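Local coordinates for cell division control protein 4 (Saccharomyces cerevisiae, PDB 3V7D) that recognises phosphorylated target proteins such as Sic1 as substrate receptor of an SCF ubiquitin ligase, directing their ubiquitination and proteasomal degradation, at residues R50-W56 with Q87-R92; Y170-L176 with V187-K191; H390-I396 with S408-Q413. The protein carries 1 engineered substitution. All coordinates share one frame; numbering follows the deposited sequence.

Contact 1. Residues R50-W56 with Q87-R92; sequences RKSTSLW and QQDRLR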
loop_
_atom_site.group_PDB
_atom_site.type_symbol
_atom_site.label_atom_id
_atom_site.label_comp_id
_atom_site.label_asym_id
_atom_site.label_seq_id
_atom_site.Cartn_x
_atom_site.Cartn_y
_atom_site.Cartn_z
ATOM N N ARG B 50 15.528 -13.712 13.862
ATOM C CA ARG B 50 16.195 -12.891 12.858
ATOM C C ARG B 50 16.645 -13.709 11.649
ATOM O O ARG B 50 17.314 -13.200 10.757
ATOM C CB ARG B 50 17.378 -12.151 13.483
ATOM C CG ARG B 50 16.954 -11.203 14.595
ATOM C CD ARG B 50 18.146 -10.680 15.366
ATOM N NE ARG B 50 19.059 -9.929 14.515
ATOM C CZ ARG B 50 20.291 -9.578 14.872
ATOM N NH1 ARG B 50 20.758 -9.918 16.067
ATOM N NH2 ARG B 50 21.057 -8.895 14.031
ATOM N N LYS B 51 16.253 -14.975 11.625
ATOM C CA LYS B 51 16.650 -15.892 10.570
ATOM C C LYS B 51 15.650 -15.860 9.417
ATOM O O LYS B 51 16.025 -16.006 8.256
ATOM C CB LYS B 51 16.716 -17.306 11.142
ATOM C CG LYS B 51 17.924 -18.126 10.758
ATOM C CD LYS B 51 17.830 -19.484 11.455
ATOM C CE LYS B 51 18.998 -20.398 11.130
ATOM N NZ LYS B 51 20.238 -20.010 11.858
ATOM N N SER B 52 14.374 -15.672 9.734
ATOM C CA SER B 52 13.334 -15.784 8.716
ATOM C C SER B 52 12.993 -14.454 8.060
ATOM O O SER B 52 12.792 -13.446 8.732
ATOM C CB SER B 52 12.065 -16.403 9.301
ATOM O OG SER B 52 11.582 -15.617 10.373
ATOM N N THR B 53 12.931 -14.472 6.735
ATOM C CA THR B 53 12.450 -13.338 5.971
ATOM C C THR B 53 10.932 -13.318 6.050
ATOM O O THR B 53 10.323 -12.273 6.280
ATOM C CB THR B 53 12.883 -13.447 4.492
ATOM O OG1 THR B 53 14.283 -13.163 4.384
ATOM C CG2 THR B 53 12.107 -12.469 3.621
ATOM N N SER B 54 10.334 -14.495 5.882
ATOM C CA SER B 54 8.886 -14.632 5.780
ATOM C C SER B 54 8.146 -14.046 6.979
ATOM O O SER B 54 7.086 -13.444 6.821
ATOM C CB SER B 54 8.492 -16.098 5.564
ATOM O OG SER B 54 8.834 -16.899 6.683
ATOM N N LEU B 55 8.709 -14.214 8.169
ATOM C CA LEU B 55 8.095 -13.682 9.381
ATOM C C LEU B 55 7.837 -12.185 9.252
ATOM O O LEU B 55 6.738 -11.710 9.529
ATOM C CB LEU B 55 8.989 -13.963 10.589
ATOM C CG LEU B 55 8.485 -13.653 11.999
ATOM C CD1 LEU B 55 9.168 -14.577 12.981
ATOM C CD2 LEU B 55 8.747 -12.206 12.382
ATOM N N TRP B 56 8.857 -11.446 8.829
ATOM C CA TRP B 56 8.758 -9.994 8.717
ATOM C C TRP B 56 8.028 -9.573 7.449
ATOM O O TRP B 56 7.383 -8.527 7.418
ATOM C CB TRP B 56 10.147 -9.357 8.809
ATOM C CG TRP B 56 10.763 -9.639 10.131
ATOM C CD1 TRP B 56 11.736 -10.550 10.405
ATOM C CD2 TRP B 56 10.397 -9.049 11.380
ATOM N NE1 TRP B 56 12.021 -10.545 11.750
ATOM C CE2 TRP B 56 11.210 -9.633 12.370
ATOM C CE3 TRP B 56 9.472 -8.074 11.756
ATOM C CZ2 TRP B 56 11.120 -9.279 13.711
ATOM C CZ3 TRP B 56 9.384 -7.722 13.087
ATOM C CH2 TRP B 56 10.206 -8.321 14.050
ATOM N N GLN B 87 18.750 -9.131 4.955
ATOM C CA GLN B 87 17.391 -8.886 4.499
ATOM C C GLN B 87 16.407 -8.942 5.658
ATOM O O GLN B 87 15.492 -8.129 5.735
ATOM C CB GLN B 87 16.976 -9.885 3.423
ATOM C CG GLN B 87 15.561 -9.650 2.916
ATOM C CD GLN B 87 15.236 -10.471 1.692
ATOM O OE1 GLN B 87 15.075 -9.932 0.599
ATOM N NE2 GLN B 87 15.139 -11.786 1.865
ATOM N N GLN B 88 16.609 -9.899 6.559
ATOM C CA GLN B 88 15.731 -10.069 7.714
ATOM C C GLN B 88 15.731 -8.829 8.604
ATOM O O GLN B 88 14.674 -8.334 8.993
ATOM C CB GLN B 88 16.138 -11.297 8.536
ATOM C CG GLN B 88 16.002 -12.633 7.808
ATOM C CD GLN B 88 17.263 -13.025 7.037
ATOM O OE1 GLN B 88 18.072 -12.175 6.672
ATOM N NE2 GLN B 88 17.431 -14.322 6.798
ATOM N N ASP B 89 16.920 -8.330 8.920
ATOM C CA ASP B 89 17.051 -7.161 9.778
ATOM C C ASP B 89 16.521 -5.904 9.081
ATOM O O ASP B 89 15.936 -5.035 9.727
ATOM C CB ASP B 89 18.508 -6.968 10.221
ATOM C CG ASP B 89 18.992 -8.077 11.155
ATOM O OD1 ASP B 89 18.153 -8.730 11.816
ATOM O OD2 ASP B 89 20.219 -8.293 11.232
ATOM N N ARG B 90 16.727 -5.819 7.769
ATOM C CA ARG B 90 16.194 -4.721 6.975
ATOM C C ARG B 90 14.680 -4.672 7.119
ATOM O O ARG B 90 14.105 -3.614 7.384
ATOM C CB ARG B 90 16.551 -4.890 5.495
ATOM C CG ARG B 90 17.977 -4.529 5.126
ATOM C CD ARG B 90 18.283 -4.924 3.684
ATOM N NE ARG B 90 19.679 -4.672 3.328
ATOM C CZ ARG B 90 20.320 -5.290 2.340
ATOM N NH1 ARG B 90 19.693 -6.206 1.612
ATOM N NH2 ARG B 90 21.589 -5.000 2.082
ATOM N N LEU B 91 14.042 -5.828 6.948
ATOM C CA LEU B 91 12.592 -5.926 7.008
ATOM C C LEU B 91 12.059 -5.650 8.416
ATOM O O LEU B 91 10.996 -5.049 8.577
ATOM C CB LEU B 91 12.124 -7.300 6.521
ATOM C CG LEU B 91 12.307 -7.604 5.030
ATOM C CD1 LEU B 91 11.820 -9.006 4.729
ATOM C CD2 LEU B 91 11.574 -6.592 4.151
ATOM N N ARG B 92 12.795 -6.094 9.431
ATOM C CA ARG B 92 12.410 -5.828 10.811
ATOM C C ARG B 92 12.488 -4.332 11.115
ATOM O O ARG B 92 11.560 -3.759 11.685
ATOM C CB ARG B 92 13.271 -6.630 11.799
ATOM C CG ARG B 92 13.127 -6.172 13.259
ATOM C CD ARG B 92 13.725 -7.175 14.249
ATOM N NE ARG B 92 15.104 -7.522 13.921
ATOM C CZ ARG B 92 16.165 -6.875 14.392
ATOM N NH1 ARG B 92 15.999 -5.849 15.217
ATOM N NH2 ARG B 92 17.386 -7.252 14.037
#
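Arg92 lies alongside the indole of Trp56, and its side chain changes partner as it runs outward. Its CB sits 3.7 Å from the centroid of the six-membered ring of Trp56 and only 13° off the ring normal, a CH-pi contact over the face; the opposite face is covered by Leu55 CD2. Arg92 CG continues over Trp56 CZ2 and CH2, and Arg92 CD comes within 3.4 Å of Trp56 CZ2. With CG anti to the backbone N (chi1 167°) the chain follows the ring, and the bend at chi3 brings the guanidinium to Asp89. There Arg92 NH2 donates to Asp89 OD1 at 2.8 Å, from well above the carboxylate plane.

Arg50 grips the same carboxylate side-on. Its NE reaches Asp89 OD1 at 3.1 Å and its NH2 reaches Asp89 OD2 at 3.0 Å, both nearly straight and both in the guanidinium plane. Arg50 NE and Arg92 NH2 share OD1 from one face, and the three residues form a salt-bridge network. One turn earlier on helix 87-106, Gln88 NE2 donates to Lys51 O at 2.6 Å; Leu91 CB packs on Trp56 CB.

The contact joins the start of helix 53-62, in the F-box, to the start of helix 87-106. Helix 71-81 covers Leu91, helix 32-39 touches Arg50, Trp56 and Arg92, and Arg92 NH2 also bonds a polar side chain of another protein chain.

Contact 2. Residues Y170-L176 with V187-K191; sequences YAHGGIL and VWDIK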
loop_
_atom_site.group_PDB
_atom_site.type_symbol
_atom_site.label_atom_id
_atom_site.label_comp_id
_atom_site.label_asym_id
_atom_site.label_seq_id
_atom_site.Cartn_x
_atom_site.Cartn_y
_atom_site.Cartn_z
ATOM N N TYR B 170 6.270 14.847 -11.671
ATOM C CA TYR B 170 7.661 14.591 -11.341
ATOM C C TYR B 170 8.110 13.305 -12.024
ATOM O O TYR B 170 7.388 12.310 -12.028
ATOM C CB TYR B 170 7.830 14.481 -9.826
ATOM C CG TYR B 170 9.258 14.271 -9.390
ATOM C CD1 TYR B 170 10.100 15.350 -9.174
ATOM C CD2 TYR B 170 9.765 12.994 -9.192
ATOM C CE1 TYR B 170 11.407 15.166 -8.779
ATOM C CE2 TYR B 170 11.072 12.800 -8.794
ATOM C CZ TYR B 170 11.888 13.890 -8.588
ATOM O OH TYR B 170 13.192 13.707 -8.192
ATOM N N ALA B 171 9.301 13.329 -12.613
ATOM C CA ALA B 171 9.822 12.155 -13.304
ATOM C C ALA B 171 10.786 11.367 -12.420
ATOM O O ALA B 171 10.420 10.343 -11.837
ATOM C CB ALA B 171 10.498 12.562 -14.607
ATOM N N HIS B 172 12.015 11.864 -12.323
ATOM C CA HIS B 172 13.075 11.221 -11.556
ATOM C C HIS B 172 14.282 12.143 -11.573
ATOM O O HIS B 172 14.443 12.938 -12.499
ATOM C CB HIS B 172 13.466 9.889 -12.192
ATOM C CG HIS B 172 14.079 10.033 -13.550
ATOM N ND1 HIS B 172 13.326 10.137 -14.701
ATOM C CD2 HIS B 172 15.374 10.106 -13.941
ATOM C CE1 HIS B 172 14.129 10.259 -15.742
ATOM N NE2 HIS B 172 15.377 10.244 -15.309
ATOM N N GLY B 173 15.128 12.036 -10.554
ATOM C CA GLY B 173 16.370 12.788 -10.515
ATOM C C GLY B 173 16.203 14.291 -10.622
ATOM O O GLY B 173 17.004 14.965 -11.264
ATOM N N GLY B 174 15.156 14.819 -9.995
ATOM C CA GLY B 174 14.926 16.251 -9.984
ATOM C C GLY B 174 14.410 16.810 -11.295
ATOM O O GLY B 174 14.461 18.017 -11.523
ATOM N N ILE B 175 13.912 15.935 -12.161
ATOM C CA ILE B 175 13.347 16.355 -13.438
ATOM C C ILE B 175 11.828 16.380 -13.330
ATOM O O ILE B 175 11.229 15.456 -12.781
ATOM C CB ILE B 175 13.750 15.392 -14.577
ATOM C CG1 ILE B 175 15.272 15.282 -14.683
ATOM C CG2 ILE B 175 13.148 15.837 -15.902
ATOM C CD1 ILE B 175 15.948 16.552 -15.159
ATOM N N LEU B 176 11.201 17.434 -13.844
ATOM C CA LEU B 176 9.744 17.515 -13.818
ATOM C C LEU B 176 9.161 18.121 -15.093
ATOM O O LEU B 176 9.828 18.875 -15.800
ATOM C CB LEU B 176 9.262 18.282 -12.582
ATOM C CG LEU B 176 9.507 19.791 -12.524
ATOM C CD1 LEU B 176 8.214 20.543 -12.758
ATOM C CD2 LEU B 176 10.115 20.189 -11.189
ATOM N N VAL B 187 9.865 21.091 -19.639
ATOM C CA VAL B 187 10.666 20.158 -18.860
ATOM C C VAL B 187 11.633 20.963 -18.002
ATOM O O VAL B 187 12.279 21.886 -18.495
ATOM C CB VAL B 187 11.470 19.213 -19.771
ATOM C CG1 VAL B 187 12.298 18.241 -18.940
ATOM C CG2 VAL B 187 10.539 18.466 -20.716
ATOM N N TRP B 188 11.728 20.618 -16.723
ATOM C CA TRP B 188 12.564 21.370 -15.798
ATOM C C TRP B 188 13.581 20.475 -15.101
ATOM O O TRP B 188 13.327 19.293 -14.863
ATOM C CB TRP B 188 11.703 22.057 -14.734
ATOM C CG TRP B 188 10.552 22.855 -15.269
ATOM C CD1 TRP B 188 9.373 22.368 -15.750
ATOM C CD2 TRP B 188 10.457 24.283 -15.344
ATOM N NE1 TRP B 188 8.555 23.402 -16.134
ATOM C CE2 TRP B 188 9.197 24.590 -15.894
ATOM C CE3 TRP B 188 11.318 25.333 -15.008
ATOM C CZ2 TRP B 188 8.776 25.899 -16.114
ATOM C CZ3 TRP B 188 10.897 26.633 -15.228
ATOM C CH2 TRP B 188 9.637 26.904 -15.774
ATOM N N ASP B 189 14.732 21.050 -14.773
ATOM C CA ASP B 189 15.721 20.377 -13.946
ATOM C C ASP B 189 15.852 21.160 -12.645
ATOM O O ASP B 189 16.357 22.283 -12.637
ATOM C CB ASP B 189 17.072 20.308 -14.667
ATOM C CG ASP B 189 18.106 19.481 -13.911
ATOM O OD1 ASP B 189 18.283 19.681 -12.688
ATOM O OD2 ASP B 189 18.752 18.623 -14.546
ATOM N N ILE B 190 15.397 20.562 -11.549
ATOM C CA ILE B 190 15.436 21.220 -10.244
ATOM C C ILE B 190 16.862 21.564 -9.814
ATOM O O ILE B 190 17.124 22.655 -9.307
ATOM C CB ILE B 190 14.764 20.355 -9.159
ATOM C CG1 ILE B 190 13.265 20.248 -9.427
ATOM C CG2 ILE B 190 14.989 20.946 -7.778
ATOM C CD1 ILE B 190 12.520 19.395 -8.421
ATOM N N LYS B 191 17.786 20.639 -10.042
ATOM C CA LYS B 191 19.158 20.815 -9.588
ATOM C C LYS B 191 19.927 21.842 -10.413
ATOM O O LYS B 191 20.974 22.325 -9.980
ATOM C CB LYS B 191 19.897 19.475 -9.565
ATOM C CG LYS B 191 19.280 18.453 -8.612
ATOM C CD LYS B 191 19.825 17.047 -8.851
ATOM C CE LYS B 191 19.729 16.656 -10.320
ATOM N NZ LYS B 191 18.353 16.871 -10.857
#
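Leu176 and Trp188 face each other across the antiparallel hairpin of strands 175-180 and 185-189, the middle of a beta-propeller blade within WD repeat 2; Trp188 and Asp189 are the Trp-Asp pair that gives such repeats their name. The backbones make a hydrogen-bonded pair here, with Leu176 N to Trp188 O at 3.0 Å and Trp188 N to Leu176 O at 2.7 Å. The pairing runs on past the strand end, where Ile190 N meets Gly174 O at 2.7 Å, in the carbonyl plane and almost straight (172°).

The tight side is the apolar face carrying Leu176 and Trp188. A chi1 of 71° puts Leu176 CG beside Trp188 CB, and from there the two methyls branch to different partners: CD1 meets Trp188 CD1 at 3.7 Å, while CD2 approaches Ile190 CG1 at 3.6 Å. Leu158 of strand 153-158 touches both Leu176 and Trp188, and Trp188 NE1 is satisfied by Ser178 OG. On the other face of the hairpin, also buried, the methyl Ile175 CD1 rests 3.5 Å from Asp189 OD2.

The looser, solvent side is limited to Gly173 and Lys191. Lys191 bends twice along its chain to bring NZ near Gly173 O, at a separation too short to be reliable, and its salt bridge to Asp189 OD1 is weak at 3.4 Å. Asp189 OD1 has a firmer partner in the backbone N of Lys192. Gly173 and Gly174 form the middle of a type I' turn, both at positive phi. The turn is pinned from inside its own segment: Gly174 N donates to Tyr170 OH at 2.9 Å, and that hydroxyl also bonds Asp132.

Contact 3. Residues H390-I396 with S408-Q413; sequences HTNLSAI and SGSENQ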
loop_
_atom_site.group_PDB
_atom_site.type_symbol
_atom_site.label_atom_id
_atom_site.label_comp_id
_atom_site.label_asym_id
_atom_site.label_seq_id
_atom_site.Cartn_x
_atom_site.Cartn_y
_atom_site.Cartn_z
ATOM N N HIS B 390 -18.140 15.111 4.502
ATOM C CA HIS B 390 -17.775 16.325 5.216
ATOM C C HIS B 390 -19.053 17.002 5.713
ATOM O O HIS B 390 -19.988 17.221 4.942
ATOM C CB HIS B 390 -16.948 17.257 4.324
ATOM C CG HIS B 390 -15.526 16.815 4.149
ATOM N ND1 HIS B 390 -14.523 17.669 3.740
ATOM C CD2 HIS B 390 -14.940 15.607 4.334
ATOM C CE1 HIS B 390 -13.381 17.007 3.681
ATOM N NE2 HIS B 390 -13.608 15.753 4.034
ATOM N N THR B 391 -19.094 17.309 7.006
ATOM C CA THR B 391 -20.327 17.742 7.663
ATOM C C THR B 391 -20.885 19.067 7.148
ATOM O O THR B 391 -22.075 19.338 7.299
ATOM C CB THR B 391 -20.155 17.839 9.196
ATOM O OG1 THR B 391 -19.014 18.650 9.497
ATOM C CG2 THR B 391 -19.964 16.457 9.806
ATOM N N ASN B 392 -20.041 19.903 6.552
ATOM C CA ASN B 392 -20.544 21.167 6.018
ATOM C C ASN B 392 -21.046 21.025 4.585
ATOM O O ASN B 392 -21.448 22.004 3.961
ATOM C CB ASN B 392 -19.527 22.310 6.159
ATOM C CG ASN B 392 -18.269 22.088 5.341
ATOM O OD1 ASN B 392 -18.128 21.085 4.638
ATOM N ND2 ASN B 392 -17.344 23.038 5.424
ATOM N N LEU B 393 -21.019 19.794 4.081
ATOM C CA LEU B 393 -21.584 19.468 2.775
ATOM C C LEU B 393 -20.935 20.270 1.652
ATOM O O LEU B 393 -21.550 20.525 0.617
ATOM C CB LEU B 393 -23.101 19.680 2.781
ATOM C CG LEU B 393 -23.840 18.911 3.875
ATOM C CD1 LEU B 393 -25.332 19.206 3.836
ATOM C CD2 LEU B 393 -23.574 17.414 3.750
ATOM N N SER B 394 -19.690 20.673 1.865
ATOM C CA SER B 394 -18.944 21.387 0.844
ATOM C C SER B 394 -18.278 20.382 -0.087
ATOM O O SER B 394 -17.962 19.262 0.315
ATOM C CB SER B 394 -17.890 22.287 1.483
ATOM O OG SER B 394 -16.981 21.520 2.260
ATOM N N ALA B 395 -18.070 20.794 -1.331
ATOM C CA ALA B 395 -17.447 19.952 -2.339
ATOM C C ALA B 395 -16.054 19.499 -1.915
ATOM O O ALA B 395 -15.263 20.297 -1.408
ATOM C CB ALA B 395 -17.369 20.710 -3.650
ATOM N N ILE B 396 -15.749 18.219 -2.120
ATOM C CA ILE B 396 -14.401 17.735 -1.847
ATOM C C ILE B 396 -13.431 18.286 -2.884
ATOM O O ILE B 396 -13.587 18.044 -4.079
ATOM C CB ILE B 396 -14.318 16.201 -1.845
ATOM C CG1 ILE B 396 -15.313 15.615 -0.841
ATOM C CG2 ILE B 396 -12.897 15.752 -1.505
ATOM C CD1 ILE B 396 -15.111 16.114 0.573
ATOM N N SER B 408 -8.705 13.958 3.737
ATOM C CA SER B 408 -9.557 14.659 2.771
ATOM C C SER B 408 -9.682 16.146 3.085
ATOM O O SER B 408 -9.541 16.565 4.234
ATOM C CB SER B 408 -10.944 14.015 2.711
ATOM O OG SER B 408 -11.520 13.914 4.005
ATOM N N GLY B 409 -9.944 16.942 2.058
ATOM C CA GLY B 409 -10.031 18.377 2.231
ATOM C C GLY B 409 -11.171 19.031 1.475
ATOM O O GLY B 409 -11.556 18.606 0.378
ATOM N N SER B 410 -11.715 20.078 2.078
ATOM C CA SER B 410 -12.723 20.911 1.435
ATOM C C SER B 410 -12.764 22.226 2.193
ATOM O O SER B 410 -11.993 22.422 3.132
ATOM C CB SER B 410 -14.094 20.243 1.476
ATOM O OG SER B 410 -14.585 20.164 2.801
ATOM N N GLU B 411 -13.662 23.118 1.794
ATOM C CA GLU B 411 -13.780 24.417 2.436
ATOM C C GLU B 411 -13.936 24.278 3.947
ATOM O O GLU B 411 -14.850 23.605 4.426
ATOM C CB GLU B 411 -14.955 25.191 1.843
ATOM C CG GLU B 411 -15.105 26.593 2.392
ATOM C CD GLU B 411 -16.137 27.399 1.629
ATOM O OE1 GLU B 411 -15.800 27.928 0.547
ATOM O OE2 GLU B 411 -17.287 27.492 2.109
ATOM N N ASN B 412 -13.009 24.895 4.679
ATOM C CA ASN B 412 -12.992 24.881 6.142
ATOM C C ASN B 412 -12.774 23.516 6.794
ATOM O O ASN B 412 -12.862 23.393 8.018
ATOM C CB ASN B 412 -14.256 25.531 6.713
ATOM C CG ASN B 412 -14.360 27.000 6.367
ATOM O OD1 ASN B 412 -13.368 27.731 6.401
ATOM N ND2 ASN B 412 -15.564 27.443 6.025
ATOM N N GLN B 413 -12.481 22.496 5.993
ATOM C CA GLN B 413 -12.328 21.149 6.547
ATOM C C GLN B 413 -11.088 20.396 6.072
ATOM O O GLN B 413 -10.768 20.366 4.883
ATOM C CB GLN B 413 -13.572 20.300 6.273
ATOM C CG GLN B 413 -14.819 20.770 6.998
ATOM C CD GLN B 413 -15.696 19.613 7.436
ATOM O OE1 GLN B 413 -15.339 18.445 7.265
ATOM N NE2 GLN B 413 -16.842 19.930 8.016
HETATM O O HOH W 1 -16.559 16.300 8.462
HETATM O O HOH W 2 -15.377 22.837 -0.775
#
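The imidazole of His390 is sandwiched: Ile396 CD1 lies over the centre of one face, and Gln413 OE1 lies over the other, 3.5 Å from His390 CG, with the amide plane turned 20° from the ring. Both ring nitrogens are used at the edge. ND1 is hydrogen-bonded to Ser410 OG at 2.7 Å and NE2 to Ser408 OG at 2.8 Å, both nearly straight, fixing the ring's rotation.

The amide of Gln413 is held from both ends: its NE2 donates in plane to Thr391 OG1 at 2.9 Å, and its OE1 accepts hydrogen bonds from Asn415 ND2 and from a water that accepts from Thr391 N. Asn392 ties the turn to the other segment. With CG between its backbone N and carbonyl carbon (chi1 65°), ND2 donates to Glu411 O at 2.7 Å, in its amide plane. OD1 accepts from Ser394 N, closing an Asx turn, and also from Ser394 OG at 2.7 Å, both above the carbonyl plane on one face. With an alanine in place of Asn392, Glu411 O would probably lose this donor, and Ser394 N and OG their acceptor.

A second water links Ala395 O to Glu411 N, while Ala395 packs against the backbone of the bound peptide. The His390 NE2 to Ser408 OG pair, with Tyr417 where tryptophan usually stands, resembles part of the WD40 structural tetrad, here in WD repeat 7.

From the N terminus, contact 1 comes first: it closes a 30-residue excursion containing helix 71-81 and ties the F-box to helix 87-106, from which the chain enters the propeller. Contact 2 then closes the hairpin of strands 175-180 and 185-189 in WD repeat 2, ten residues lying between its segments. After four further repeats, contact 3 closes an 11-residue span in WD repeat 7, binding the loop before strand 396-401 to the turn after strand 405-410. The three are strictly in series; none nests in or crosses another. Their centres are about 35 Å (contacts 1 and 2), about 33 Å (2 and 3) and about 43 Å (1 and 3) apart, so they lie in separate parts of the fold: the helical module and two different blades.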